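Local coordinates for protein serpin (PDB 5HGC) that binds a cortisol-type steroid and may also inhibit serine-type endopeptidases, at residues Q21-R24 / E25-E29; L84-M87 / L88-E92; T251-K254 / E255-Q258. All coordinates share one frame; numbering follows the deposited sequence. Where two conformers were deposited one is given.

Contact 1: Q21-R24 / E25-E29; sequences QFFR and EVTQE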
loop_
_atom_site.group_PDB
_atom_site.type_symbol
_atom_site.label_atom_id
_atom_site.label_comp_id
_atom_site.label_asym_id
_atom_site.label_seq_id
_atom_site.Cartn_x
_atom_site.Cartn_y
_atom_site.Cartn_z
ATOM N N GLN A 21 -10.939 3.929 3.631
ATOM C CA GLN A 21 -11.926 3.000 4.254
ATOM C C GLN A 21 -11.269 1.711 4.662
ATOM O O GLN A 21 -11.569 1.159 5.727
ATOM C CB GLN A 21 -13.096 2.633 3.368
ATOM C CG GLN A 21 -13.874 3.810 2.869
ATOM C CD GLN A 21 -14.716 3.439 1.680
ATOM O OE1 GLN A 21 -15.265 2.308 1.625
ATOM N NE2 GLN A 21 -14.830 4.386 0.707
ATOM N N PHE A 22 -10.378 1.225 3.805
ATOM C CA PHE A 22 -9.720 -0.017 4.089
ATOM C C PHE A 22 -8.994 0.128 5.409
ATOM O O PHE A 22 -9.149 -0.763 6.286
ATOM C CB PHE A 22 -8.768 -0.423 2.962
ATOM C CG PHE A 22 -8.201 -1.801 3.127
ATOM C CD1 PHE A 22 -7.088 -2.023 3.921
ATOM C CD2 PHE A 22 -8.774 -2.895 2.454
ATOM C CE1 PHE A 22 -6.573 -3.315 4.075
ATOM C CE2 PHE A 22 -8.250 -4.178 2.584
ATOM C CZ PHE A 22 -7.162 -4.402 3.416
ATOM N N PHE A 23 -8.209 1.225 5.525
ATOM C CA PHE A 23 -7.471 1.582 6.744
ATOM C C PHE A 23 -8.349 1.630 8.008
ATOM O O PHE A 23 -7.970 1.012 9.025
ATOM C CB PHE A 23 -6.766 2.941 6.601
ATOM C CG PHE A 23 -5.859 3.273 7.755
ATOM C CD1 PHE A 23 -4.760 2.461 8.066
ATOM C CD2 PHE A 23 -6.115 4.359 8.568
ATOM C CE1 PHE A 23 -3.889 2.752 9.122
ATOM C CE2 PHE A 23 -5.250 4.646 9.646
ATOM C CZ PHE A 23 -4.131 3.848 9.914
ATOM N N ARG A 24 -9.496 2.345 7.935
ATOM C CA ARG A 24 -10.463 2.427 9.057
ATOM C C ARG A 24 -10.904 1.052 9.512
ATOM O O ARG A 24 -10.835 0.772 10.707
ATOM C CB ARG A 24 -11.636 3.429 8.819
ATOM C CG ARG A 24 -11.112 4.864 8.575
ATOM C CD ARG A 24 -12.128 5.980 8.626
ATOM N NE ARG A 24 -13.077 5.992 7.508
ATOM C CZ ARG A 24 -12.820 6.416 6.260
ATOM N NH1 ARG A 24 -11.613 6.847 5.908
ATOM N NH2 ARG A 24 -13.780 6.388 5.340
ATOM N N GLU A 25 -11.255 0.186 8.547
ATOM C CA GLU A 25 -11.679 -1.209 8.773
ATOM C C GLU A 25 -10.645 -2.057 9.447
ATOM O O GLU A 25 -10.940 -2.735 10.430
ATOM C CB GLU A 25 -12.084 -1.917 7.469
ATOM C CG GLU A 25 -13.473 -1.602 6.928
ATOM C CD GLU A 25 -14.635 -1.921 7.899
ATOM O OE1 GLU A 25 -14.497 -2.726 8.887
ATOM O OE2 GLU A 25 -15.718 -1.347 7.630
ATOM N N VAL A 26 -9.426 -2.026 8.927
ATOM C CA VAL A 26 -8.366 -2.903 9.415
ATOM C C VAL A 26 -7.878 -2.533 10.827
ATOM O O VAL A 26 -7.506 -3.415 11.597
ATOM C CB VAL A 26 -7.226 -3.053 8.361
ATOM C CG1 VAL A 26 -6.416 -1.769 8.190
ATOM C CG2 VAL A 26 -6.335 -4.255 8.664
ATOM N N THR A 27 -7.900 -1.241 11.164
ATOM C CA THR A 27 -7.481 -0.775 12.505
ATOM C C THR A 27 -8.517 -1.140 13.604
ATOM O O THR A 27 -8.135 -1.413 14.743
ATOM C CB THR A 27 -7.106 0.731 12.542
ATOM O OG1 THR A 27 -8.182 1.514 12.002
ATOM C CG2 THR A 27 -5.850 0.974 11.740
ATOM N N GLN A 28 -9.807 -1.150 13.257
ATOM C CA GLN A 28 -10.824 -1.859 14.068
ATOM C C GLN A 28 -10.551 -3.353 14.339
ATOM O O GLN A 28 -10.370 -3.721 15.491
ATOM C CB GLN A 28 -12.178 -1.722 13.464
ATOM C CG GLN A 28 -12.673 -0.315 13.510
ATOM C CD GLN A 28 -14.085 -0.293 13.015
ATOM O OE1 GLN A 28 -14.344 0.078 11.866
ATOM N NE2 GLN A 28 -15.014 -0.771 13.855
ATOM N N GLU A 29 -10.497 -4.205 13.312
ATOM C CA GLU A 29 -10.216 -5.612 13.549
ATOM C C GLU A 29 -8.849 -5.920 14.228
ATOM O O GLU A 29 -8.622 -7.067 14.635
ATOM C CB GLU A 29 -10.518 -6.500 12.308
ATOM C CG GLU A 29 -9.404 -6.660 11.256
ATOM C CD GLU A 29 -9.902 -6.958 9.809
ATOM O OE1 GLU A 29 -10.918 -6.372 9.325
ATOM O OE2 GLU A 29 -9.250 -7.777 9.116
#

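Contact 2: L84-M87 / L88-E92; sequences LIHM and LNHPE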
loop_
_atom_site.group_PDB
_atom_site.type_symbol
_atom_site.label_atom_id
_atom_site.label_comp_id
_atom_site.label_asym_id
_atom_site.label_seq_id
_atom_site.Cartn_x
_atom_site.Cartn_y
_atom_site.Cartn_z
ATOM N N LEU A 84 -1.782 3.873 -14.367
ATOM C CA LEU A 84 -1.179 3.864 -13.058
ATOM C C LEU A 84 -0.069 2.828 -12.906
ATOM O O LEU A 84 1.040 3.198 -12.506
ATOM C CB LEU A 84 -2.279 3.683 -12.018
ATOM C CG LEU A 84 -1.992 3.709 -10.530
ATOM C CD1 LEU A 84 -1.252 5.006 -10.133
ATOM C CD2 LEU A 84 -3.375 3.626 -9.918
ATOM N N ILE A 85 -0.313 1.548 -13.239
ATOM C CA ILE A 85 0.738 0.528 -13.066
ATOM C C ILE A 85 1.913 0.834 -13.963
ATOM O O ILE A 85 3.074 0.671 -13.570
ATOM C CB ILE A 85 0.295 -0.921 -13.393
ATOM C CG1 ILE A 85 -0.971 -1.274 -12.691
ATOM C CG2 ILE A 85 1.328 -1.984 -12.954
ATOM C CD1 ILE A 85 -1.644 -2.406 -13.434
ATOM N N HIS A 86 1.614 1.252 -15.181
ATOM C CA HIS A 86 2.674 1.574 -16.112
ATOM C C HIS A 86 3.607 2.651 -15.508
ATOM O O HIS A 86 4.829 2.523 -15.527
ATOM C CB HIS A 86 2.078 1.984 -17.474
ATOM C CG HIS A 86 3.113 2.327 -18.500
ATOM N ND1 HIS A 86 3.670 3.589 -18.607
ATOM C CD2 HIS A 86 3.716 1.567 -19.444
ATOM C CE1 HIS A 86 4.569 3.593 -19.573
ATOM N NE2 HIS A 86 4.612 2.379 -20.098
ATOM N N MET A 87 3.020 3.683 -14.915
ATOM C CA MET A 87 3.828 4.748 -14.336
ATOM C C MET A 87 4.585 4.386 -13.107
ATOM O O MET A 87 5.747 4.765 -13.009
ATOM C CB MET A 87 2.999 5.974 -14.106
ATOM C CG MET A 87 2.670 6.512 -15.487
ATOM S SD MET A 87 1.937 8.121 -15.447
ATOM C CE MET A 87 3.476 9.013 -15.079
ATOM N N LEU A 88 3.942 3.620 -12.213
ATOM C CA LEU A 88 4.564 3.126 -10.995
ATOM C C LEU A 88 5.658 2.097 -11.231
ATOM O O LEU A 88 6.681 2.079 -10.512
ATOM C CB LEU A 88 3.508 2.560 -10.038
ATOM C CG LEU A 88 2.460 3.572 -9.598
ATOM C CD1 LEU A 88 1.419 2.835 -8.769
ATOM C CD2 LEU A 88 3.120 4.740 -8.865
ATOM N N ASN A 89 5.446 1.240 -12.230
ATOM C CA ASN A 89 6.417 0.195 -12.518
ATOM C C ASN A 89 7.471 0.541 -13.484
ATOM O O ASN A 89 8.483 -0.109 -13.437
ATOM C CB ASN A 89 5.754 -1.132 -12.863
ATOM C CG ASN A 89 5.175 -1.793 -11.628
ATOM O OD1 ASN A 89 5.333 -1.279 -10.506
ATOM N ND2 ASN A 89 4.465 -2.888 -11.814
ATOM N N HIS A 90 7.292 1.610 -14.276
ATOM C CA HIS A 90 8.268 1.974 -15.323
ATOM C C HIS A 90 9.674 2.335 -14.826
ATOM O O HIS A 90 9.820 3.234 -14.012
ATOM C CB HIS A 90 7.776 3.075 -16.271
ATOM C CG HIS A 90 8.506 3.077 -17.574
ATOM N ND1 HIS A 90 9.419 4.050 -17.921
ATOM C CD2 HIS A 90 8.513 2.175 -18.589
ATOM C CE1 HIS A 90 9.933 3.765 -19.106
ATOM N NE2 HIS A 90 9.401 2.633 -19.533
ATOM N N PRO A 91 10.712 1.635 -15.336
ATOM C CA PRO A 91 12.143 1.915 -15.127
ATOM C C PRO A 91 12.603 3.381 -15.323
ATOM O O PRO A 91 13.277 3.925 -14.469
ATOM C CB PRO A 91 12.790 1.013 -16.170
ATOM C CG PRO A 91 11.913 -0.192 -16.163
ATOM C CD PRO A 91 10.535 0.389 -16.113
ATOM N N GLU A 92 12.247 4.013 -16.432
ATOM C CA GLU A 92 12.614 5.428 -16.645
ATOM C C GLU A 92 11.844 6.420 -15.742
ATOM O O GLU A 92 12.216 7.587 -15.668
ATOM C CB GLU A 92 12.502 5.828 -18.139
HETATM O O HOH W 1 8.317 4.455 -11.930
#

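Contact 3: T251-K254 / E255-Q258; sequences TLDK and ETIQ. With HCY ((11alpha,14beta)-11,17,21-trihydroxypregn-4-ene-3,20-dione), chain B.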
loop_
_atom_site.group_PDB
_atom_site.type_symbol
_atom_site.label_atom_id
_atom_site.label_comp_id
_atom_site.label_asym_id
_atom_site.label_seq_id
_atom_site.Cartn_x
_atom_site.Cartn_y
_atom_site.Cartn_z
ATOM N N THR A 251 -10.853 9.007 11.803
ATOM C CA THR A 251 -11.165 10.214 11.038
ATOM C C THR A 251 -10.457 10.179 9.703
ATOM O O THR A 251 -10.929 10.781 8.746
ATOM C CB THR A 251 -10.548 11.418 11.781
ATOM O OG1 THR A 251 -10.844 11.287 13.163
ATOM C CG2 THR A 251 -10.957 12.829 11.208
ATOM N N LEU A 252 -9.286 9.539 9.661
ATOM C CA LEU A 252 -8.339 9.794 8.585
ATOM C C LEU A 252 -9.011 9.483 7.229
ATOM O O LEU A 252 -9.556 8.398 7.007
ATOM C CB LEU A 252 -7.035 9.016 8.813
ATOM C CG LEU A 252 -5.983 9.197 7.710
ATOM C CD1 LEU A 252 -5.369 10.596 7.674
ATOM C CD2 LEU A 252 -4.908 8.120 7.840
ATOM N N ASP A 253 -9.029 10.462 6.355
ATOM C CA ASP A 253 -9.661 10.278 5.068
ATOM C C ASP A 253 -8.909 11.214 4.122
ATOM O O ASP A 253 -7.991 11.923 4.565
ATOM C CB ASP A 253 -11.166 10.586 5.148
ATOM C CG ASP A 253 -11.472 12.092 5.430
ATOM O OD1 ASP A 253 -10.549 12.837 5.842
ATOM O OD2 ASP A 253 -12.640 12.542 5.247
ATOM N N LYS A 254 -9.292 11.262 2.856
ATOM C CA LYS A 254 -8.526 12.011 1.891
ATOM C C LYS A 254 -8.633 13.522 2.030
ATOM O O LYS A 254 -7.804 14.267 1.497
ATOM C CB LYS A 254 -8.895 11.588 0.482
ATOM C CG LYS A 254 -10.307 11.905 0.071
ATOM C CD LYS A 254 -10.310 12.199 -1.427
ATOM C CE LYS A 254 -11.606 11.733 -2.073
ATOM N NZ LYS A 254 -12.857 12.020 -1.297
ATOM N N GLU A 255 -9.667 13.972 2.731
ATOM C CA GLU A 255 -9.875 15.376 2.993
ATOM C C GLU A 255 -8.845 15.820 4.047
ATOM O O GLU A 255 -8.209 16.872 3.861
ATOM C CB GLU A 255 -11.316 15.630 3.444
ATOM C CG GLU A 255 -12.398 15.579 2.354
ATOM C CD GLU A 255 -12.762 14.179 1.796
ATOM O OE1 GLU A 255 -12.751 13.099 2.476
ATOM O OE2 GLU A 255 -13.092 14.181 0.602
ATOM N N THR A 256 -8.654 15.021 5.103
ATOM C CA THR A 256 -7.563 15.230 6.048
ATOM C C THR A 256 -6.200 15.358 5.334
ATOM O O THR A 256 -5.398 16.265 5.653
ATOM C CB THR A 256 -7.463 14.067 7.026
ATOM O OG1 THR A 256 -8.720 13.860 7.661
ATOM C CG2 THR A 256 -6.446 14.352 8.104
ATOM N N ILE A 257 -5.946 14.465 4.355
ATOM C CA ILE A 257 -4.687 14.496 3.601
ATOM C C ILE A 257 -4.555 15.823 2.845
ATOM O O ILE A 257 -3.494 16.442 2.914
ATOM C CB ILE A 257 -4.468 13.275 2.661
ATOM C CG1 ILE A 257 -4.532 11.920 3.423
ATOM C CG2 ILE A 257 -3.139 13.409 1.950
ATOM C CD1 ILE A 257 -3.536 11.789 4.573
ATOM N N GLN A 258 -5.623 16.246 2.165
ATOM C CA GLN A 258 -5.609 17.465 1.376
ATOM C C GLN A 258 -5.417 18.711 2.247
ATOM O O GLN A 258 -4.701 19.636 1.843
ATOM C CB GLN A 258 -6.881 17.635 0.545
ATOM C CG GLN A 258 -6.812 18.880 -0.335
ATOM C CD GLN A 258 -7.411 18.662 -1.698
ATOM O OE1 GLN A 258 -8.576 18.185 -1.838
ATOM N NE2 GLN A 258 -6.622 18.987 -2.737
HETATM C C1 HCY B . -6.214 15.312 -2.867
HETATM C C2 HCY B . -7.710 15.021 -2.954
HETATM C C3 HCY B . -7.987 13.653 -3.532
HETATM C C4 HCY B . -6.908 12.642 -3.639
HETATM C C5 HCY B . -5.784 12.797 -2.930
HETATM C C6 HCY B . -4.911 11.590 -2.665
HETATM C C7 HCY B . -3.433 11.926 -2.969
HETATM C C8 HCY B . -2.933 13.284 -2.462
HETATM C C9 HCY B . -3.914 14.400 -2.882
HETATM C C10 HCY B . -5.353 14.150 -2.376
HETATM C C12 HCY B . -1.892 16.087 -3.092
HETATM C C11 HCY B . -3.365 15.857 -2.690
HETATM C C13 HCY B . -0.968 14.936 -2.590
HETATM C C14 HCY B . -1.572 13.605 -3.040
HETATM C C15 HCY B . -0.434 12.616 -2.966
HETATM C C16 HCY B . 0.818 13.409 -3.315
HETATM C C17 HCY B . 0.417 14.906 -3.288
HETATM C C18 HCY B . -0.727 14.965 -1.052
HETATM C C19 HCY B . -5.497 14.033 -0.843
HETATM C C20 HCY B . 1.485 15.795 -2.679
HETATM C C21 HCY B . 1.695 17.205 -3.191
HETATM O O1 HCY B . -9.126 13.370 -3.847
HETATM O O2 HCY B . -3.498 16.087 -1.284
HETATM O O3 HCY B . 0.321 15.397 -4.644
HETATM O O4 HCY B . 2.192 15.391 -1.768
HETATM O O5 HCY B . 1.964 17.950 -2.004
#

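Contact 1: Q21-R24 / E25-E29
T27 lays its methyl over one face of the F23 ring, one helical turn earlier. CG2 of T27 stands 4.0 Å from the centroid of the F23 ring. This is a CH-pi contact, shifted toward the rim at CE1 and CZ. With CG anti to the backbone N (chi1 -173°), the F23 ring lies beside its own carbonyl carbon, where the T27 methyl meets its face. In T27 the hydroxyl, not the methyl, lies between the backbone N and the carbonyl carbon (chi1 53°). That turn sends OG1 back to the preceding turn. T27 OG1 is 3.0 Å from F23 O and also 3.0 Å from R24 O. It has a single proton, and which carbonyl receives it is not settled. The backbone N of T27 donates to F23 O at 3.1 Å. Just before, E25 N donates to Q21 O at 3.0 Å in a nearly straight bond. One residue past T27, Q28 N reaches R24 O at 3.4 Å, a weak bond. R24 bends at chi3, and its NH1 makes a weak hydrogen bond to L252 O. F23 also touches Y37 of strand 35-37. The buried T27 hydroxyl thus finds main-chain partners inside its own helix, while its methyl packs on the ring.

Contact 2: L84-M87 / L88-E92
N89 N donates to I85 O at 2.8 Å near the end of helix 74-89. L88 N bonds to L84 O at 2.9 Å, and this bond is almost straight. The following one, H90 N to H86 O at 2.9 Å, is bent and weak. H90 is the first residue to leave helical geometry, so the regular bonding fades here. A water lies 2.8 Å from both M87 O and H90 O and can bridge them, though other acceptors compete for its protons.

The side chains pair by the same i to i+4 spacing. L84 and L88 meet obliquely, methyl to methyl, with L84 CD1 3.7 Å from L88 CD1. This pair packs toward V40 of helix 39-52, and L88 also meets L368 of strand 366-373. I85 and N89 run side by side in the same direction. The branch methyl CG2 of I85 rests 3.5 Å from N89 ND2. That amide nitrogen has its polar partners in Q124 OE1 and M99 O, which hold the group in place.

H86 and H90 also run alongside each other. Both place CG anti to the backbone nitrogen (chi1 -180° and -159°), which points the two rings the same way. The imidazole planes are nearly parallel, at 19°, but slid apart. Their centroids are 5.3 Å apart, and the rings barely overlap. P91 CD lies over one face of the H90 ring.

The chemistry changes around this last turn. An apolar leucine pair faces the core, and an asparagine ties the helix end to Q124 and M99. The two histidines are close enough that protonating both would probably be disfavoured, although the helix end could favour a positive charge on either one.

Contact 3: T251-K254 / E255-Q258
D253 and T256 form the hydrogen-bonded cap at the start of helix 254-263. T256 N donates to D253 OD1 at 3.0 Å in a nearly straight bond (171°). T256 OG1 donates to the same oxygen at 2.8 Å. The two donors reach OD1 from opposite faces of the carboxylate plane. D253 sets CG between its backbone N and carbonyl carbon (chi1 67°), which brings OD1 back over the first turn, to T256 N and OG1. The backbone bond from Q258 N to K254 O, 3.0 Å, continues the helix. An alanine in place of D253 would probably leave T256 N without its capping acceptor and the T256 hydroxyl free to turn.

Charges gather beside the cap. K254 NZ makes a salt bridge to E255 OE2 at 2.9 Å, and a second one to D17 OD1. The other oxygen of the glutamate, E255 OE1, lies 2.8 Å from D253 OD2. These are two acceptors of like charge, with their carboxylate planes 64° apart. Such a pairing may raise the proton affinity of one of them.

Apolar contacts cover the inner side. L252 CD1 meets I257 CD1 at 3.8 Å, and T256 CG2 lies close to the same leucine methyl. L252 also packs on F20 of helix 12-29, and I257 on L358 and F360 of strand 355-361.

The steroid lies against the next face of the helix. I257 CG2 touches its C19 methyl at 3.7 Å. Q258 OE1 lies 3.5 Å from the steroid C2, and the amide group flanks the A ring. N365, R226 and S261 hydrogen-bond the ligand. The arrangement is an Asp N-cap on a helix lining a steroid pocket, a site between helices and strands as in corticosteroid-binding globulin.

Overall arrangement
From the N terminus, the chain passes through contact 1 near the end of helix 12-29, contact 2 at the end of helix 74-89, and contact 3 at the start of helix 254-263. Each is local to one continuous stretch, so none closes a loop. They follow in series, and none nests in or crosses another. Contacts 1 and 3 touch, although far apart in sequence: F23 and R24 meet L252, which joins the first long helix to the loop leading into the steroid-lining helix. Contact 2 stands apart, with its nearest atoms about 15 Å from contact 1 and about 14 Å from contact 3. It joins its helix end to helix 39-52 and strand 366-373.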